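Local structure of conserved protein (Methanothermobacter thermautotrophicus, 1I36) at residues A63-P66 / G67-L70; A72-R75 / A76-V80; N88-S91 / P92-R96; S163-T166 / K167-A171; E225-D228 / M229-V233. The protein is of unknown function but binds NADP through a Rossmann-type domain and resembles 3-hydroxyacid dehydrogenases in structure. The protein carries 1 engineered substitution. All coordinates share one frame; numbering follows the deposited sequence.

All five contacts are local, each within one unbroken run of chain, and they follow one another in numerical order. Interactions 1 and 2 share helix 69-77, their centres about 13 Å apart, and interaction 3 opens helix 92-101 after strand 83-86; these three belong to the NADP-binding half, where interactions 1 and 3 touch and both meet the cofactor. Interactions 4 and 5 lie on helices 154-182 and 216-231, centres about 14 Å apart, and both reach the second subunit. Interaction 5 also touches interaction 3, about 11 Å away between centres, and so connects the cofactor-binding loop with the helical half.

Interaction 1 of 5, residues A63-P66 / G67-L70. With NAP (NADP nicotinamide-adenine-dinucleotide phosphate), chain C.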
# COMPACT_ATOMS: atom_id res chain seq x y z
N ALA A 63 16.75 5.46 27.51
CA ALA A 63 16.20 6.32 26.48
C ALA A 63 17.30 7.32 26.12
O ALA A 63 17.24 8.50 26.49
CB ALA A 63 14.96 7.05 27.02
N VAL A 64 18.37 6.78 25.56
CA VAL A 64 19.54 7.60 25.19
C VAL A 64 19.47 7.80 23.68
O VAL A 64 18.41 8.12 23.17
CB VAL A 64 20.84 6.88 25.63
CG1 VAL A 64 20.92 6.90 27.15
CG2 VAL A 64 20.84 5.41 25.16
N THR A 65 20.60 7.71 22.96
CA THR A 65 20.55 7.85 21.50
C THR A 65 20.93 6.48 20.90
O THR A 65 21.55 5.66 21.58
CB THR A 65 21.51 8.96 21.01
OG1 THR A 65 22.85 8.62 21.33
CG2 THR A 65 21.16 10.28 21.68
N PRO A 66 20.56 6.21 19.64
CA PRO A 66 20.92 4.90 19.09
C PRO A 66 22.41 4.54 19.17
O PRO A 66 22.76 3.38 19.46
CB PRO A 66 20.45 5.00 17.64
CG PRO A 66 19.19 5.84 17.77
CD PRO A 66 19.69 6.96 18.71
N GLY A 67 23.28 5.52 18.91
CA GLY A 67 24.71 5.26 18.94
C GLY A 67 25.30 5.00 20.33
O GLY A 67 26.45 4.56 20.44
N VAL A 68 24.50 5.21 21.37
CA VAL A 68 24.94 5.05 22.76
C VAL A 68 24.27 3.84 23.46
O VAL A 68 24.68 3.45 24.54
CB VAL A 68 24.56 6.38 23.56
CG1 VAL A 68 24.63 6.20 25.05
CG2 VAL A 68 25.48 7.53 23.12
N ALA A 69 23.25 3.26 22.83
CA ALA A 69 22.47 2.17 23.41
C ALA A 69 23.26 0.94 23.89
O ALA A 69 23.03 0.45 24.99
CB ALA A 69 21.36 1.74 22.41
N LEU A 70 24.20 0.45 23.08
CA LEU A 70 24.97 -0.72 23.51
C LEU A 70 25.87 -0.39 24.68
O LEU A 70 25.97 -1.18 25.62
CB LEU A 70 25.81 -1.32 22.39
CG LEU A 70 25.07 -2.18 21.38
CD1 LEU A 70 26.11 -2.67 20.33
CD2 LEU A 70 24.36 -3.35 22.08
PA NAP C . 17.17 13.30 23.20
O1A NAP C . 18.06 12.86 22.14
O2A NAP C . 15.84 13.86 23.27
O5B NAP C . 17.54 12.52 24.63
C5B NAP C . 18.61 11.45 24.90
C4B NAP C . 19.20 12.06 26.09
O4B NAP C . 20.24 10.85 26.39
C3B NAP C . 20.20 12.78 26.18
O3B NAP C . 19.35 13.50 26.98
C2B NAP C . 21.58 12.83 26.69
O2B NAP C . 22.19 13.49 27.59
C1B NAP C . 21.46 11.45 26.95
N9A NAP C . 22.68 10.71 26.57
C8A NAP C . 23.56 10.64 25.49
N7A NAP C . 24.56 9.83 25.72
C5A NAP C . 24.35 9.32 26.99
C6A NAP C . 25.07 8.40 27.82
N6A NAP C . 26.21 7.83 27.41
N1A NAP C . 24.56 8.11 29.08
C2A NAP C . 23.41 8.69 29.51
N3A NAP C . 22.68 9.57 28.80
C4A NAP C . 23.21 9.84 27.53
O3 NAP C . 16.46 11.90 22.62
PN NAP C . 14.89 11.26 22.65
O1N NAP C . 14.07 11.95 21.60
O2N NAP C . 14.50 11.42 24.06
O5D NAP C . 14.88 9.71 22.36
C5D NAP C . 15.56 8.77 23.23
C4D NAP C . 15.58 7.41 22.55
O4D NAP C . 14.28 6.88 22.14
C3D NAP C . 16.43 7.36 21.26
O3D NAP C . 17.21 6.14 21.07
C2D NAP C . 15.46 7.53 20.13
O2D NAP C . 15.90 6.99 18.92
C1D NAP C . 14.19 6.85 20.71
N1N NAP C . 12.93 7.36 20.15
C2N NAP C . 12.59 8.71 20.28
C3N NAP C . 11.33 9.10 19.71
C7N NAP C . 10.85 10.47 19.78
O7N NAP C . 9.75 10.78 19.29
N7N NAP C . 11.56 11.45 20.39
C4N NAP C . 10.53 8.13 19.07
C5N NAP C . 10.89 6.83 18.95
C6N NAP C . 12.08 6.44 19.49
P2B NAP C . 22.95 14.83 26.98
O1X NAP C . 21.93 15.87 26.60
O2X NAP C . 23.74 15.19 28.12
O3X NAP C . 23.65 14.40 25.78
O HOH W 1 23.16 8.25 18.02
O HOH W 2 24.61 1.48 20.33
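Val-64 and Val-68 cross at about a right angle, each putting a methyl on the same side of the adenine plane of NADP. Val-64 CB faces Val-68 CG1 and, more loosely, NADP O4B; from it the chain forks. CG1, anti to the carbonyl carbon (chi1 -70° for this branch), lies over the face of the base against N3A and C4A, with CG1 3.6 Å from NADP N3A. The other branch turns to the protein: Val-64 CG2 packs on Val-68 CG1 at 3.9 Å and approaches the backbone N of Ala-69. Val-68 CG1 reaches the amino group and C6A of the base, 3.3 Å from NADP N6A, while its CG2 lies 3.4 Å from Thr-65 OG1. An alanine at Val-64 would take away both methyl branches and is likely to leave the adenine and Val-68 CG1 without a shared apolar neighbour.

The backbone turns here. Val-68 N donates to Thr-65 O at 3.0 Å, approaching 55° out of the carbonyl plane, and Ala-69 N makes weaker bonds to Thr-65 O and Pro-66 O. One water accepts from Gly-67 N at 2.9 Å and another joins Pro-66 O to Leu-70 N. Farther along the cofactor, Pro-66 CD faces the ribose hydroxyl of the nicotinamide half, 3.5 Å from NADP O3D. In this Rossmann-type domain the turn leads from strand 59-62 into helix 69-77, and Val-64 N also has a weak bond to Asn-88 OD1. The chemistry is that of an apolar rest for the base: valine methyls supply shape and dispersion, whereas hydrogen bonds to the cofactor come from other residues, among them Thr-37 and Arg-33.

Interaction 2 of 5, residues A72-R75 / A76-V80; sequences AARR and AGRHV
Ala-76 N and Gly-77 N reach back four residues to Ala-72 O at 2.9 Å and Ala-73 O at 2.7 Å, the regular helical pattern, after which Ala-76 O takes both His-79 N and Val-80 N as the chain leaves the helix. Outside this backbone, Arg-78 folds back over the last turn. Its chain is extended from CG to NE, and Arg-74 O lies over one face of the Arg-78 guanidinium, near its centre, 4.0 Å from its plane. Arg-78 NH2 comes up against the aliphatic part of Arg-74, 3.5 Å from its CG, and the two guanidinium planes are only 16° apart. Arg-74 NE and Arg-78 NH2 are 4.6 Å apart, a like-charge approach that probably costs some energy. A water donates to Arg-75 O at 2.6 Å and accepts from Arg-78 NH1, bridging backbone and side chain. The edge of the His-79 ring faces Arg-75 O, with ND1 3.6 Å from it. Arg-75 itself heads toward helix 51-55 and touches the bound NADP, while Ala-72, Ala-73 and Ala-76 pack on Tyr-84. Such a helix end belongs to the beta-alpha-beta crossover of a Rossmann-type domain, joining strands 59-62 and 83-86.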
# COMPACT_ATOMS: atom_id res chain seq x y z
N ALA A 72 25.44 1.91 26.95
CA ALA A 72 24.61 2.10 28.13
C ALA A 72 24.24 0.73 28.71
O ALA A 72 24.25 0.57 29.91
CB ALA A 72 23.33 2.87 27.76
N ALA A 73 23.88 -0.23 27.86
CA ALA A 73 23.52 -1.56 28.35
C ALA A 73 24.72 -2.27 29.00
O ALA A 73 24.56 -3.00 29.98
CB ALA A 73 22.96 -2.41 27.20
N ARG A 74 25.90 -2.16 28.37
CA ARG A 74 27.10 -2.78 28.92
C ARG A 74 27.29 -2.25 30.35
O ARG A 74 27.43 -3.03 31.29
CB ARG A 74 28.34 -2.44 28.05
CG ARG A 74 29.70 -2.80 28.72
CD ARG A 74 29.90 -4.29 28.81
NE ARG A 74 30.27 -4.86 27.52
CZ ARG A 74 30.59 -6.14 27.33
NH1 ARG A 74 30.59 -7.00 28.33
NH2 ARG A 74 30.93 -6.55 26.12
N ARG A 75 27.21 -0.93 30.54
CA ARG A 75 27.38 -0.36 31.88
C ARG A 75 26.29 -0.75 32.87
O ARG A 75 26.58 -1.09 34.02
CB ARG A 75 27.43 1.17 31.83
CG ARG A 75 28.73 1.71 31.25
CD ARG A 75 28.78 3.23 31.34
NE ARG A 75 27.85 3.84 30.40
CZ ARG A 75 28.11 4.06 29.11
NH1 ARG A 75 29.28 3.71 28.60
NH2 ARG A 75 27.17 4.58 28.32
N ALA A 76 25.04 -0.68 32.43
CA ALA A 76 23.93 -1.03 33.31
C ALA A 76 23.88 -2.54 33.61
O ALA A 76 23.60 -2.95 34.75
CB ALA A 76 22.63 -0.57 32.66
N GLY A 77 24.26 -3.35 32.64
CA GLY A 77 24.22 -4.80 32.80
C GLY A 77 25.05 -5.42 33.91
O GLY A 77 24.85 -6.59 34.26
N ARG A 78 26.05 -4.69 34.39
CA ARG A 78 26.89 -5.17 35.48
C ARG A 78 26.15 -5.03 36.80
O ARG A 78 26.56 -5.61 37.81
CB ARG A 78 28.18 -4.33 35.58
CG ARG A 78 29.18 -4.58 34.50
CD ARG A 78 30.32 -3.58 34.55
NE ARG A 78 31.07 -3.71 33.32
CZ ARG A 78 31.36 -2.71 32.50
NH1 ARG A 78 30.99 -1.47 32.77
NH2 ARG A 78 31.96 -3.00 31.35
N HIS A 79 25.06 -4.25 36.81
CA HIS A 79 24.32 -3.99 38.03
C HIS A 79 22.82 -4.30 38.09
O HIS A 79 22.31 -4.76 39.11
CB HIS A 79 24.52 -2.52 38.40
CG HIS A 79 25.95 -2.12 38.56
ND1 HIS A 79 26.69 -1.55 37.54
CD2 HIS A 79 26.79 -2.21 39.63
CE1 HIS A 79 27.92 -1.31 37.97
NE2 HIS A 79 28.01 -1.70 39.23
N VAL A 80 22.09 -4.00 37.01
CA VAL A 80 20.64 -4.18 37.00
C VAL A 80 20.20 -5.60 37.30
O VAL A 80 20.68 -6.55 36.68
CB VAL A 80 20.05 -3.73 35.62
CG1 VAL A 80 18.56 -4.05 35.57
CG2 VAL A 80 20.27 -2.22 35.44
O HOH W 3 28.92 -0.59 35.01

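Interaction 3 of 5, residues N88-S91 / P92-R96; sequences NNIS and PETVR. With NAP (NADP nicotinamide-adenine-dinucleotide phosphate), chain C.
Ser-91 OG sits between its backbone N and carbonyl carbon (chi1 77°), and Thr-94 OG1 is anti to its own carbonyl carbon (chi1 -50°); these turns bring the two hydroxyl oxygens to 2.7 Å. Ser-91 is the N-cap of helix 92-101: its OG accepts from Thr-94 N at 3.1 Å, and Ser-91 O takes Val-95 N at 2.9 Å. Ser-91 OG is also hydrogen-bonded to Glu-232 OE2, and Glu-232 OE1 accepts from Glu-93 N, so a carboxylate joins the serine at the helix start. An alanine at Ser-91 would remove this hydroxyl and would probably leave Thr-94 N without its cap and Glu-232 OE2 without a mate. On the apolar side, Ile-90 CG1 packs obliquely on Val-95 CG2 at 3.6 Å, and Ile-90 CB rests against Thr-94 CB. Farther along the helix, Arg-96 NH1 forms a salt bridge with Glu-93 OE2 at 3.0 Å, meeting it from above the carboxylate plane.

At the other end of the loop, Asn-88 OD1 accepts from NADP O3D at 2.9 Å, and Asn-89 N, at the centre of an inverse gamma turn, gives weak bonds to both hydroxyls of that ribose. The loop thus runs from strand 83-86 past the cofactor into helix 92-101, with Ala-69 of helix 69-77 against Ile-90, Phe-107 of strand 106-112 against Val-95, and Met-229 of helix 216-231 against Pro-92.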
# COMPACT_ATOMS: atom_id res chain seq x y z
N ASN A 88 15.32 2.57 22.73
CA ASN A 88 16.08 3.25 21.69
C ASN A 88 15.78 2.76 20.26
O ASN A 88 15.43 1.60 20.04
CB ASN A 88 17.58 3.15 21.96
CG ASN A 88 17.95 3.68 23.33
OD1 ASN A 88 17.88 4.87 23.59
ND2 ASN A 88 18.34 2.78 24.23
N ASN A 89 15.96 3.65 19.29
CA ASN A 89 15.71 3.26 17.91
C ASN A 89 16.93 2.56 17.35
O ASN A 89 17.77 3.19 16.72
CB ASN A 89 15.34 4.47 17.03
CG ASN A 89 15.00 4.06 15.60
OD1 ASN A 89 14.46 2.97 15.36
ND2 ASN A 89 15.36 4.92 14.64
N ILE A 90 17.06 1.26 17.66
CA ILE A 90 18.14 0.43 17.18
C ILE A 90 17.55 -0.80 16.49
O ILE A 90 16.40 -1.15 16.69
CB ILE A 90 19.11 -0.01 18.33
CG1 ILE A 90 18.31 -0.55 19.55
CG2 ILE A 90 19.96 1.20 18.76
CD1 ILE A 90 19.22 -1.16 20.67
N SER A 91 18.36 -1.45 15.67
CA SER A 91 17.88 -2.60 14.92
C SER A 91 17.53 -3.77 15.83
O SER A 91 18.08 -3.88 16.95
CB SER A 91 18.93 -3.04 13.91
OG SER A 91 20.00 -3.76 14.55
N PRO A 92 16.67 -4.68 15.34
CA PRO A 92 16.30 -5.83 16.17
C PRO A 92 17.51 -6.63 16.63
O PRO A 92 17.54 -7.09 17.75
CB PRO A 92 15.39 -6.64 15.26
CG PRO A 92 14.60 -5.54 14.53
CD PRO A 92 15.75 -4.54 14.17
N GLU A 93 18.52 -6.77 15.77
CA GLU A 93 19.72 -7.54 16.17
C GLU A 93 20.51 -6.76 17.24
O GLU A 93 21.04 -7.37 18.16
CB GLU A 93 20.61 -7.91 14.99
CG GLU A 93 21.71 -8.95 15.33
CD GLU A 93 21.17 -10.28 15.91
OE1 GLU A 93 21.77 -10.81 16.85
OE2 GLU A 93 20.18 -10.84 15.43
N THR A 94 20.55 -5.43 17.14
CA THR A 94 21.24 -4.62 18.16
C THR A 94 20.53 -4.78 19.52
O THR A 94 21.18 -4.85 20.59
CB THR A 94 21.33 -3.13 17.72
OG1 THR A 94 21.84 -3.09 16.39
CG2 THR A 94 22.32 -2.34 18.60
N VAL A 95 19.19 -4.86 19.48
CA VAL A 95 18.38 -5.06 20.68
C VAL A 95 18.74 -6.43 21.33
O VAL A 95 18.95 -6.53 22.55
CB VAL A 95 16.84 -5.06 20.33
CG1 VAL A 95 15.99 -5.32 21.57
CG2 VAL A 95 16.43 -3.67 19.76
N ARG A 96 18.85 -7.46 20.50
CA ARG A 96 19.17 -8.81 20.98
C ARG A 96 20.56 -8.79 21.66
O ARG A 96 20.76 -9.44 22.68
CB ARG A 96 19.14 -9.83 19.84
CG ARG A 96 17.74 -10.05 19.21
CD ARG A 96 17.72 -11.19 18.16
NE ARG A 96 16.45 -11.15 17.43
CZ ARG A 96 16.27 -10.57 16.25
NH1 ARG A 96 17.30 -10.03 15.62
NH2 ARG A 96 15.05 -10.38 15.78
PA NAP C . 17.17 13.30 23.20
O1A NAP C . 18.06 12.86 22.14
O2A NAP C . 15.84 13.86 23.27
O5B NAP C . 17.54 12.52 24.63
C5B NAP C . 18.61 11.45 24.90
C4B NAP C . 19.20 12.06 26.09
O4B NAP C . 20.24 10.85 26.39
C3B NAP C . 20.20 12.78 26.18
O3B NAP C . 19.35 13.50 26.98
C2B NAP C . 21.58 12.83 26.69
O2B NAP C . 22.19 13.49 27.59
C1B NAP C . 21.46 11.45 26.95
N9A NAP C . 22.68 10.71 26.57
C8A NAP C . 23.56 10.64 25.49
N7A NAP C . 24.56 9.83 25.72
C5A NAP C . 24.35 9.32 26.99
C6A NAP C . 25.07 8.40 27.82
N6A NAP C . 26.21 7.83 27.41
N1A NAP C . 24.56 8.11 29.08
C2A NAP C . 23.41 8.69 29.51
N3A NAP C . 22.68 9.57 28.80
C4A NAP C . 23.21 9.84 27.53
O3 NAP C . 16.46 11.90 22.62
PN NAP C . 14.89 11.26 22.65
O1N NAP C . 14.07 11.95 21.60
O2N NAP C . 14.50 11.42 24.06
O5D NAP C . 14.88 9.71 22.36
C5D NAP C . 15.56 8.77 23.23
C4D NAP C . 15.58 7.41 22.55
O4D NAP C . 14.28 6.88 22.14
C3D NAP C . 16.43 7.36 21.26
O3D NAP C . 17.21 6.14 21.07
C2D NAP C . 15.46 7.53 20.13
O2D NAP C . 15.90 6.99 18.92
C1D NAP C . 14.19 6.85 20.71
N1N NAP C . 12.93 7.36 20.15
C2N NAP C . 12.59 8.71 20.28
C3N NAP C . 11.33 9.10 19.71
C7N NAP C . 10.85 10.47 19.78
O7N NAP C . 9.75 10.78 19.29
N7N NAP C . 11.56 11.45 20.39
C4N NAP C . 10.53 8.13 19.07
C5N NAP C . 10.89 6.83 18.95
C6N NAP C . 12.08 6.44 19.49
P2B NAP C . 22.95 14.83 26.98
O1X NAP C . 21.93 15.87 26.60
O2X NAP C . 23.74 15.19 28.12
O3X NAP C . 23.65 14.40 25.78
O HOH W 4 20.92 -0.05 15.15

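Interaction 4 of 5, residues S163-T166 / K167-A171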
# COMPACT_ATOMS: atom_id res chain seq x y z
N SER A 163 6.80 0.45 9.68
CA SER A 163 7.43 1.63 9.09
C SER A 163 7.80 1.36 7.63
O SER A 163 7.55 2.19 6.74
CB SER A 163 8.67 2.01 9.91
OG SER A 163 9.36 3.09 9.30
N SER A 164 8.35 0.18 7.39
CA SER A 164 8.75 -0.23 6.06
C SER A 164 7.55 -0.24 5.11
O SER A 164 7.63 0.26 3.98
CB SER A 164 9.35 -1.63 6.12
OG SER A 164 9.81 -2.00 4.84
N TYR A 165 6.44 -0.77 5.58
CA TYR A 165 5.22 -0.85 4.76
C TYR A 165 4.63 0.53 4.48
O TYR A 165 4.46 0.92 3.31
CB TYR A 165 4.17 -1.75 5.43
CG TYR A 165 2.89 -1.87 4.63
CD1 TYR A 165 1.81 -1.04 4.89
CD2 TYR A 165 2.77 -2.80 3.61
CE1 TYR A 165 0.63 -1.13 4.15
CE2 TYR A 165 1.59 -2.91 2.85
CZ TYR A 165 0.53 -2.08 3.13
OH TYR A 165 -0.64 -2.15 2.40
N THR A 166 4.40 1.31 5.53
CA THR A 166 3.81 2.64 5.35
C THR A 166 4.65 3.59 4.51
O THR A 166 4.10 4.39 3.73
CB THR A 166 3.37 3.28 6.69
OG1 THR A 166 4.52 3.54 7.50
CG2 THR A 166 2.41 2.35 7.45
N LYS A 167 5.98 3.48 4.60
CA LYS A 167 6.84 4.34 3.77
C LYS A 167 6.84 3.84 2.31
O LYS A 167 6.93 4.65 1.38
CB LYS A 167 8.26 4.39 4.30
CG LYS A 167 8.42 5.20 5.58
CD LYS A 167 9.83 4.97 6.15
CE LYS A 167 10.13 5.92 7.31
NZ LYS A 167 9.04 6.01 8.31
N GLY A 168 6.77 2.53 2.13
CA GLY A 168 6.73 1.97 0.78
C GLY A 168 5.46 2.41 0.04
O GLY A 168 5.54 2.73 -1.13
N VAL A 169 4.31 2.38 0.71
CA VAL A 169 3.02 2.79 0.14
C VAL A 169 3.07 4.28 -0.25
O VAL A 169 2.51 4.68 -1.29
CB VAL A 169 1.87 2.55 1.16
CG1 VAL A 169 0.56 3.22 0.70
CG2 VAL A 169 1.66 1.05 1.34
N SER A 170 3.70 5.11 0.58
CA SER A 170 3.85 6.54 0.28
C SER A 170 4.63 6.74 -1.02
O SER A 170 4.30 7.61 -1.83
CB SER A 170 4.61 7.27 1.40
OG SER A 170 3.77 7.39 2.52
N ALA A 171 5.69 5.95 -1.20
CA ALA A 171 6.48 6.05 -2.41
C ALA A 171 5.69 5.56 -3.64
O ALA A 171 5.83 6.12 -4.74
CB ALA A 171 7.75 5.25 -2.27
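The Tyr-165 ring has Val-169 CG2 over one face, 3.9 Å from the ring centroid and 22° off its normal, a CH-pi contact displaced toward the CE1 and CZ rim. CE1 is the nearest ring atom, 3.7 Å from Val-169 CG2. That methyl gets there because it is anti to the carbonyl carbon of Val-169, and it also lies 3.4 Å from Tyr-165 O, the acceptor of Val-169 N. Lys-167, one turn after Ser-163, runs back along it: its CG passes 3.3 Å from Ser-163 O, and a bend at the last torsion (chi4 47°) lets Lys-167 NZ donate to Ser-163 OG at 3.1 Å. The ammonium has a long, weak ion pair with Glu-222 as well. Thr-166 O accepts from Ser-170 N at 3.3 Å, with Ser-170 OG at a similar distance, while Thr-166 OG1 bonds back to Arg-162 O. Gly-168 N bonds to Ser-164 O, against which a CB at this position would sit tightly. Tyr-165 packs on Val-169 of the second subunit and Val-169 on that subunit's Tyr-165, a reciprocal pairing. Such i to i+4 contacts are those of an alpha-helix, here the long helix 154-182, which packs at the subunit interface.

Interaction 5 of 5, residues E225-D228 / M229-V233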
# COMPACT_ATOMS: atom_id res chain seq x y z
N GLU A 225 17.78 3.01 7.21
CA GLU A 225 17.75 2.18 8.43
C GLU A 225 16.84 0.99 8.22
O GLU A 225 17.17 -0.12 8.63
CB GLU A 225 17.24 2.98 9.63
CG GLU A 225 18.05 4.20 9.97
CD GLU A 225 17.42 5.08 11.07
OE1 GLU A 225 16.28 4.81 11.53
OE2 GLU A 225 18.10 6.05 11.47
N VAL A 226 15.65 1.23 7.67
CA VAL A 226 14.71 0.15 7.40
C VAL A 226 15.37 -0.91 6.52
O VAL A 226 15.22 -2.10 6.75
CB VAL A 226 13.40 0.66 6.69
CG1 VAL A 226 12.66 -0.50 6.01
CG2 VAL A 226 12.49 1.33 7.70
N GLN A 227 16.07 -0.45 5.49
CA GLN A 227 16.74 -1.37 4.60
C GLN A 227 17.73 -2.23 5.41
O GLN A 227 17.74 -3.45 5.27
CB GLN A 227 17.47 -0.56 3.52
CG GLN A 227 18.59 -1.30 2.75
CD GLN A 227 18.12 -2.48 1.94
OE1 GLN A 227 17.16 -2.38 1.18
NE2 GLN A 227 18.81 -3.62 2.08
N ASP A 228 18.54 -1.59 6.25
CA ASP A 228 19.50 -2.35 7.06
C ASP A 228 18.79 -3.32 8.01
O ASP A 228 19.16 -4.50 8.09
CB ASP A 228 20.44 -1.40 7.82
CG ASP A 228 21.46 -0.75 6.89
OD1 ASP A 228 21.64 -1.26 5.76
OD2 ASP A 228 22.07 0.28 7.25
N MET A 229 17.69 -2.88 8.63
CA MET A 229 16.94 -3.74 9.54
C MET A 229 16.34 -4.94 8.82
O MET A 229 16.48 -6.07 9.27
CB MET A 229 15.90 -2.93 10.33
CG MET A 229 16.54 -1.87 11.29
SD MET A 229 15.38 -0.94 12.36
CE MET A 229 16.47 0.46 13.01
N LEU A 230 15.72 -4.71 7.66
CA LEU A 230 15.16 -5.80 6.88
C LEU A 230 16.26 -6.78 6.47
O LEU A 230 16.01 -7.98 6.38
CB LEU A 230 14.48 -5.27 5.61
CG LEU A 230 13.02 -4.86 5.70
CD1 LEU A 230 12.59 -4.40 4.29
CD2 LEU A 230 12.17 -6.08 6.18
N ALA A 231 17.46 -6.28 6.20
CA ALA A 231 18.60 -7.12 5.81
C ALA A 231 19.07 -8.14 6.87
O ALA A 231 19.77 -9.09 6.55
CB ALA A 231 19.78 -6.25 5.35
N GLU A 232 18.73 -7.90 8.13
CA GLU A 232 19.09 -8.80 9.21
C GLU A 232 18.22 -10.05 9.11
O GLU A 232 18.59 -11.11 9.62
CB GLU A 232 18.86 -8.12 10.58
CG GLU A 232 19.77 -6.91 10.82
CD GLU A 232 19.56 -6.18 12.15
OE1 GLU A 232 18.51 -6.38 12.83
OE2 GLU A 232 20.47 -5.40 12.52
N VAL A 233 17.07 -9.94 8.45
CA VAL A 233 16.16 -11.08 8.35
C VAL A 233 15.97 -11.69 6.95
O VAL A 233 15.83 -12.92 6.83
CB VAL A 233 14.80 -10.71 9.04
CG1 VAL A 233 14.30 -9.41 8.58
CG2 VAL A 233 13.75 -11.76 8.81
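Met-229 begins residues 229-233 by donating its N to Glu-225 O at 2.8 Å, and its CG lies 3.2 Å from that same oxygen. CG is anti to the carbonyl carbon (chi1 -65°) and the chain is extended beyond it, which sends it alongside Glu-225, where Met-229 CE comes 4.3 Å from Glu-225 CB. Met-229 also packs on Asn-89 and Ser-91 of the NADP-binding half. Leu-230 follows, its N bonded to Val-226 O at 2.8 Å. Its CD1 makes a loose apolar touch with Val-226 CG1 at 4.3 Å, and both side chains rest on Ser-164 of helix 154-182, with Leu-230 reaching Ala-179 of the second subunit. Ala-231 N then bonds to Gln-227 O at 3.0 Å. At Glu-232 the pattern slackens: its N bonds only weakly to Asp-228 O and also donates to Met-229 O. The extended side chain ends at the start of helix 92-101, with Ser-91 as a partner. Val-233 comes last, its N bonded to Leu-230 O and its O to Arg-182 of the second subunit.

The chemistry divides by side: Val-226 and Leu-230 offer hydrocarbon to helix 154-182, while Glu-225, bonded to Asn-89, and Glu-232 offer carboxylates to the amide and helix start of residues 88-96. The ionised carboxylate of Glu-232 is probably favoured by the N-terminal end of helix 92-101.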